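Local coordinates for venom allergen-like (VAL) 4 protein (Schistosoma mansoni, PDB 4P27) that binds lipids and belongs to the SCP/TAPS (CAP) family, although it lacks the prototypical CAP motifs, at residues Q51-C56 and N133-C138. Numbering follows the deposited sequence.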
loop_
_atom_site.group_PDB
_atom_site.type_symbol
_atom_site.label_atom_id
_atom_site.label_comp_id
_atom_site.label_asym_id
_atom_site.label_seq_id
_atom_site.Cartn_x
_atom_site.Cartn_y
_atom_site.Cartn_z
ATOM N N GLN A 51 13.503 9.541 -3.814
ATOM C CA GLN A 51 14.854 9.633 -3.277
ATOM C C GLN A 51 15.278 8.303 -2.657
ATOM O O GLN A 51 16.419 7.894 -2.835
ATOM C CB GLN A 51 14.963 10.763 -2.198
ATOM C CG GLN A 51 14.745 12.167 -2.808
ATOM C CD GLN A 51 14.467 13.212 -1.733
ATOM O OE1 GLN A 51 13.352 13.744 -1.608
ATOM N NE2 GLN A 51 15.475 13.484 -0.927
ATOM N N GLN A 52 14.373 7.648 -1.906
ATOM C CA GLN A 52 14.671 6.349 -1.306
ATOM C C GLN A 52 14.876 5.350 -2.461
ATOM O O GLN A 52 15.853 4.619 -2.467
ATOM C CB GLN A 52 13.513 5.834 -0.502
ATOM C CG GLN A 52 13.789 4.487 0.169
ATOM C CD GLN A 52 12.784 4.186 1.280
ATOM O OE1 GLN A 52 12.193 5.100 1.837
ATOM N NE2 GLN A 52 12.631 2.904 1.629
ATOM N N ALA A 53 13.961 5.282 -3.417
ATOM C CA ALA A 53 14.093 4.206 -4.379
ATOM C C ALA A 53 15.396 4.381 -5.247
ATOM O O ALA A 53 15.962 3.378 -5.718
ATOM C CB ALA A 53 12.910 4.166 -5.321
ATOM N N LYS A 54 15.842 5.638 -5.447
ATOM C CA LYS A 54 17.071 5.884 -6.253
ATOM C C LYS A 54 18.334 5.296 -5.611
ATOM O O LYS A 54 19.281 5.055 -6.334
ATOM C CB LYS A 54 17.372 7.393 -6.488
ATOM C CG LYS A 54 16.486 8.109 -7.488
ATOM C CD LYS A 54 16.892 9.581 -7.549
ATOM C CE LYS A 54 15.808 10.418 -8.200
ATOM N NZ LYS A 54 16.366 11.610 -8.899
ATOM N N ARG A 55 18.361 5.060 -4.280
ATOM C CA ARG A 55 19.465 4.335 -3.681
ATOM C C ARG A 55 19.570 2.911 -4.090
ATOM O O ARG A 55 20.636 2.258 -3.900
ATOM C CB ARG A 55 19.466 4.440 -2.132
ATOM C CG ARG A 55 19.279 5.858 -1.702
ATOM C CD ARG A 55 19.455 5.998 -0.178
ATOM N NE ARG A 55 18.839 7.271 0.115
ATOM C CZ ARG A 55 17.787 7.449 0.915
ATOM N NH1 ARG A 55 17.238 6.423 1.592
ATOM N NH2 ARG A 55 17.301 8.672 1.039
ATOM N N CYS A 56 18.504 2.394 -4.659
ATOM C CA CYS A 56 18.478 1.012 -5.125
ATOM C C CYS A 56 18.721 -0.063 -4.027
ATOM O O CYS A 56 19.083 -1.243 -4.363
ATOM C CB CYS A 56 19.500 0.841 -6.277
ATOM S SG CYS A 56 18.780 1.437 -7.818
ATOM N N ASN A 133 15.621 -5.321 -12.081
ATOM C CA ASN A 133 14.379 -4.962 -11.356
ATOM C C ASN A 133 14.206 -3.476 -10.995
ATOM O O ASN A 133 15.187 -2.669 -11.013
ATOM C CB ASN A 133 14.314 -5.851 -10.117
ATOM C CG ASN A 133 14.056 -7.311 -10.497
ATOM O OD1 ASN A 133 13.780 -7.620 -11.647
ATOM N ND2 ASN A 133 14.095 -8.181 -9.538
ATOM N N TYR A 134 12.959 -3.137 -10.629
ATOM C CA TYR A 134 12.621 -1.852 -10.005
ATOM C C TYR A 134 12.762 -2.116 -8.506
ATOM O O TYR A 134 12.422 -3.185 -8.042
ATOM C CB TYR A 134 11.161 -1.544 -10.336
ATOM C CG TYR A 134 10.959 -1.061 -11.758
ATOM C CD1 TYR A 134 11.414 0.204 -12.139
ATOM C CD2 TYR A 134 10.349 -1.871 -12.715
ATOM C CE1 TYR A 134 11.231 0.652 -13.430
ATOM C CE2 TYR A 134 10.135 -1.411 -14.002
ATOM C CZ TYR A 134 10.598 -0.194 -14.357
ATOM O OH TYR A 134 10.426 0.272 -15.628
ATOM N N LEU A 135 13.290 -1.132 -7.786
ATOM C CA LEU A 135 12.933 -0.854 -6.410
ATOM C C LEU A 135 11.711 0.109 -6.434
ATOM O O LEU A 135 11.813 1.218 -6.927
ATOM C CB LEU A 135 14.116 -0.218 -5.710
ATOM C CG LEU A 135 13.835 0.040 -4.196
ATOM C CD1 LEU A 135 13.309 -1.195 -3.460
ATOM C CD2 LEU A 135 15.144 0.388 -3.578
ATOM N N ILE A 136 10.546 -0.385 -6.011
ATOM C CA ILE A 136 9.337 0.446 -5.832
ATOM C C ILE A 136 9.057 0.741 -4.325
ATOM O O ILE A 136 9.105 -0.201 -3.500
ATOM C CB ILE A 136 8.166 -0.302 -6.399
ATOM C CG1 ILE A 136 8.488 -0.679 -7.860
ATOM C CG2 ILE A 136 6.871 0.519 -6.246
ATOM C CD1 ILE A 136 7.688 -1.878 -8.313
ATOM N N VAL A 137 8.888 2.038 -3.987
ATOM C CA VAL A 137 8.636 2.530 -2.630
ATOM C C VAL A 137 7.287 3.230 -2.727
ATOM O O VAL A 137 7.174 4.123 -3.554
ATOM C CB VAL A 137 9.689 3.533 -2.189
ATOM C CG1 VAL A 137 9.439 4.072 -0.756
ATOM C CG2 VAL A 137 11.089 2.877 -2.297
ATOM N N CYS A 138 6.272 2.786 -1.952
ATOM C CA CYS A 138 5.030 3.595 -1.710
ATOM C C CYS A 138 5.024 4.025 -0.286
ATOM O O CYS A 138 5.291 3.181 0.603
ATOM C CB CYS A 138 3.748 2.810 -1.968
ATOM S SG CYS A 138 3.380 2.632 -3.734
#
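Cys-56 N donates to Ala-53 O at 2.9 Å, closing a turn at the C-terminal part of helix 43-54, and Leu-135 of strand 133-141 packs against both residues. Cys-56 takes a positive phi (60°), and CD2 of Leu-135 touches the turned backbone, 3.6 Å from Cys-56 C. Leu-135 CG, anti to the backbone N (chi1 -177°), lies beside Ala-53, and the methyl CD2 goes on to Cys-56; a branched apolar side chain suits this buried place. Ala-53 suits the closest approach of the two backbones, where its CA lies 5.6 Å from Leu-135 CA: a lone methyl lets the helix come down until Ala-53 CB is 3.5 Å from Leu-135 O. The contact belongs to the alpha-beta-alpha sandwich of the CAP fold. Leu-135 and Val-137 face this helix, whereas Ile-136 between them points to the other side and meets Ile-84 and Ala-87 of helix 84-93. Val-137 touches with both methyls: CG2 meets Ala-53 CB at 3.8 Å and also nears Gln-52, while CG1 lies 3.9 Å from Gln-52 CD. Gln-52 stretches out across Val-137 at about a right angle; its CG and amide group lie against the methyls, and NE2 bonds to Gln-76 OE1 of strand 75-81. Nearby, the disulfide from Cys-56 to Cys-130 ties this region to strand 122-130.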